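Local atomic coordinates of TqaA (Penicillium aethiopicum, PDB entry 5DLK), a protein that is a fungal nonribosomal peptide synthetase, represented here by its condensation-like CT domain, which probably closes the finished peptide chain into a macrocycle. Residues T205-Y211 with M317-L323. Residues are numbered along the deposited sequence; the frame is centred on the assembly and turned at random.
Sequences TSDFAHY and MDNIESL
The N-terminal end of helix 208-218 in the condensation-type domain rests against the loop between strands 303-310 and 329-336, where Ser206 meets a type II turn running from Met317 to Ile320. Asn319 ND2 donates to Ser206 OG over 3.2 Å at 154°, the hydroxyl standing slightly out of the amide plane, while Ser206 OG also lies 3.3 Å from Asp318 O, a weak bond at most. CG of Asn319 sits anti to its carbonyl carbon (chi1 -55°), which brings the amide alongside Ser206. Replacing Asn319 with an alanine would probably leave Ser206 OG without its amide donor. Nearby, a water joins Thr205 OG1 to Ser322 O, and Leu323 CB packs 3.5 Å from Ser206 O. Leu323 CD1 reaches the edge of the Phe208 ring. One turn into the helix, Ile320 CD1 meets the edge of the Tyr211 ring, 3.6 Å from Tyr211 CD1, and the bent Met317 chain (chi3 62°) brings CE to 3.5 Å from Tyr211 CD1, an apolar contact. Met317 SD, 5.3 Å from the centre of the Tyr211 ring, adds an oblique Met-aromatic contact. Tyr211 OH bonds to Gly312 O, and Arg313 holds the carbonyls of Ile320 and Leu323. Asp207 OD1 accepts from His210 N at 3.1 Å; Asp207 OD2 is hydrogen-bonded to Ser96 OG. The arrangement is that of an Asp N-capped helix start docked on a turn-bearing loop, near the phosphopantetheine-binding residue Asn311.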
loop_
_atom_site.group_PDB
_atom_site.type_symbol
_atom_site.label_atom_id
_atom_site.label_comp_id
_atom_site.label_asym_id
_atom_site.label_seq_id
_atom_site.Cartn_x
_atom_site.Cartn_y
_atom_site.Cartn_z
ATOM N N THR A 205 21.495 1.041 1.121
ATOM C CA THR A 205 20.142 1.330 1.577
ATOM C C THR A 205 19.778 0.384 2.711
ATOM O O THR A 205 20.481 -0.601 2.952
ATOM C CB THR A 205 19.121 1.182 0.428
ATOM O OG1 THR A 205 17.826 1.632 0.857
ATOM C CG2 THR A 205 19.042 -0.272 -0.014
ATOM N N SER A 206 18.684 0.678 3.406
ATOM C CA SER A 206 18.180 -0.233 4.427
ATOM C C SER A 206 17.101 -1.107 3.832
ATOM O O SER A 206 16.606 -0.828 2.741
ATOM C CB SER A 206 17.642 0.538 5.627
ATOM O OG SER A 206 18.645 1.383 6.153
ATOM N N ASP A 207 16.747 -2.187 4.516
ATOM C CA ASP A 207 15.633 -2.983 4.019
ATOM C C ASP A 207 14.443 -2.911 4.960
ATOM O O ASP A 207 14.486 -2.227 5.987
ATOM C CB ASP A 207 16.034 -4.438 3.774
ATOM C CG ASP A 207 16.616 -5.118 4.991
ATOM O OD1 ASP A 207 16.510 -4.576 6.113
ATOM O OD2 ASP A 207 17.172 -6.230 4.822
ATOM N N PHE A 208 13.377 -3.615 4.592
ATOM C CA PHE A 208 12.154 -3.572 5.371
ATOM C C PHE A 208 12.359 -4.190 6.752
ATOM O O PHE A 208 11.809 -3.711 7.737
ATOM C CB PHE A 208 11.028 -4.274 4.606
ATOM C CG PHE A 208 9.698 -4.161 5.272
ATOM C CD1 PHE A 208 9.097 -2.920 5.430
ATOM C CD2 PHE A 208 9.059 -5.294 5.755
ATOM C CE1 PHE A 208 7.873 -2.811 6.061
ATOM C CE2 PHE A 208 7.831 -5.197 6.382
ATOM C CZ PHE A 208 7.237 -3.957 6.536
ATOM N N ALA A 209 13.169 -5.244 6.846
ATOM C CA ALA A 209 13.437 -5.837 8.153
ATOM C C ALA A 209 14.001 -4.791 9.125
ATOM O O ALA A 209 13.658 -4.793 10.308
ATOM C CB ALA A 209 14.392 -7.027 8.027
ATOM N N HIS A 210 14.826 -3.872 8.631
ATOM C CA HIS A 210 15.434 -2.856 9.497
ATOM C C HIS A 210 14.418 -1.814 9.984
ATOM O O HIS A 210 14.578 -1.213 11.042
ATOM C CB HIS A 210 16.584 -2.170 8.768
ATOM C CG HIS A 210 17.671 -3.112 8.360
ATOM N ND1 HIS A 210 18.429 -2.932 7.223
ATOM C CD2 HIS A 210 18.109 -4.260 8.927
ATOM C CE1 HIS A 210 19.293 -3.925 7.113
ATOM N NE2 HIS A 210 19.120 -4.745 8.135
ATOM N N TYR A 211 13.379 -1.597 9.195
ATOM C CA TYR A 211 12.249 -0.793 9.637
ATOM C C TYR A 211 11.565 -1.463 10.823
ATOM O O TYR A 211 11.269 -0.811 11.835
ATOM C CB TYR A 211 11.274 -0.610 8.474
ATOM C CG TYR A 211 10.017 0.167 8.799
ATOM C CD1 TYR A 211 10.018 1.552 8.806
ATOM C CD2 TYR A 211 8.822 -0.496 9.061
ATOM C CE1 TYR A 211 8.859 2.266 9.074
ATOM C CE2 TYR A 211 7.669 0.205 9.345
ATOM C CZ TYR A 211 7.695 1.586 9.348
ATOM O OH TYR A 211 6.545 2.290 9.621
ATOM N N MET A 317 14.985 7.115 10.972
ATOM C CA MET A 317 15.927 6.044 10.695
ATOM C C MET A 317 16.562 6.311 9.345
ATOM O O MET A 317 15.960 6.966 8.490
ATOM C CB MET A 317 15.238 4.669 10.739
ATOM C CG MET A 317 14.646 4.158 9.427
ATOM S SD MET A 317 13.857 2.532 9.628
ATOM C CE MET A 317 12.574 2.942 10.795
ATOM N N ASP A 318 17.792 5.839 9.171
ATOM C CA ASP A 318 18.496 6.030 7.910
ATOM C C ASP A 318 17.724 5.374 6.779
ATOM O O ASP A 318 17.216 4.258 6.933
ATOM C CB ASP A 318 19.915 5.462 7.982
ATOM C CG ASP A 318 20.782 6.182 8.999
ATOM O OD1 ASP A 318 20.550 7.386 9.240
ATOM O OD2 ASP A 318 21.696 5.542 9.561
ATOM N N ASN A 319 17.625 6.090 5.661
ATOM C CA ASN A 319 16.977 5.605 4.440
ATOM C C ASN A 319 15.478 5.366 4.571
ATOM O O ASN A 319 14.891 4.675 3.738
ATOM C CB ASN A 319 17.643 4.315 3.957
ATOM C CG ASN A 319 19.128 4.476 3.757
ATOM O OD1 ASN A 319 19.588 5.518 3.286
ATOM N ND2 ASN A 319 19.892 3.454 4.131
ATOM N N ILE A 320 14.858 5.939 5.603
ATOM C CA ILE A 320 13.419 5.771 5.798
ATOM C C ILE A 320 12.654 6.240 4.554
ATOM O O ILE A 320 11.616 5.680 4.203
ATOM C CB ILE A 320 12.925 6.531 7.069
ATOM C CG1 ILE A 320 11.451 6.230 7.357
ATOM C CG2 ILE A 320 13.143 8.031 6.939
ATOM C CD1 ILE A 320 11.145 4.762 7.525
ATOM N N GLU A 321 13.206 7.240 3.876
ATOM C CA GLU A 321 12.602 7.840 2.689
ATOM C C GLU A 321 12.645 6.930 1.466
ATOM O O GLU A 321 11.870 7.109 0.528
ATOM C CB GLU A 321 13.309 9.164 2.360
ATOM C CG GLU A 321 14.835 9.047 2.161
ATOM C CD GLU A 321 15.618 9.043 3.480
ATOM O OE1 GLU A 321 15.030 9.386 4.529
ATOM O OE2 GLU A 321 16.824 8.700 3.469
ATOM N N SER A 322 13.552 5.957 1.475
ATOM C CA SER A 322 13.827 5.202 0.258
ATOM C C SER A 322 13.833 3.674 0.412
ATOM O O SER A 322 13.900 2.965 -0.593
ATOM C CB SER A 322 15.172 5.660 -0.322
ATOM O OG SER A 322 16.230 5.380 0.575
ATOM N N LEU A 323 13.760 3.157 1.637
ATOM C CA LEU A 323 13.801 1.705 1.806
ATOM C C LEU A 323 12.555 1.093 1.178
ATOM O O LEU A 323 11.462 1.673 1.243
ATOM C CB LEU A 323 13.930 1.302 3.282
ATOM C CG LEU A 323 12.806 1.558 4.293
ATOM C CD1 LEU A 323 11.872 0.365 4.395
ATOM C CD2 LEU A 323 13.407 1.869 5.660
HETATM O O HOH W 1 15.968 1.593 -1.380
#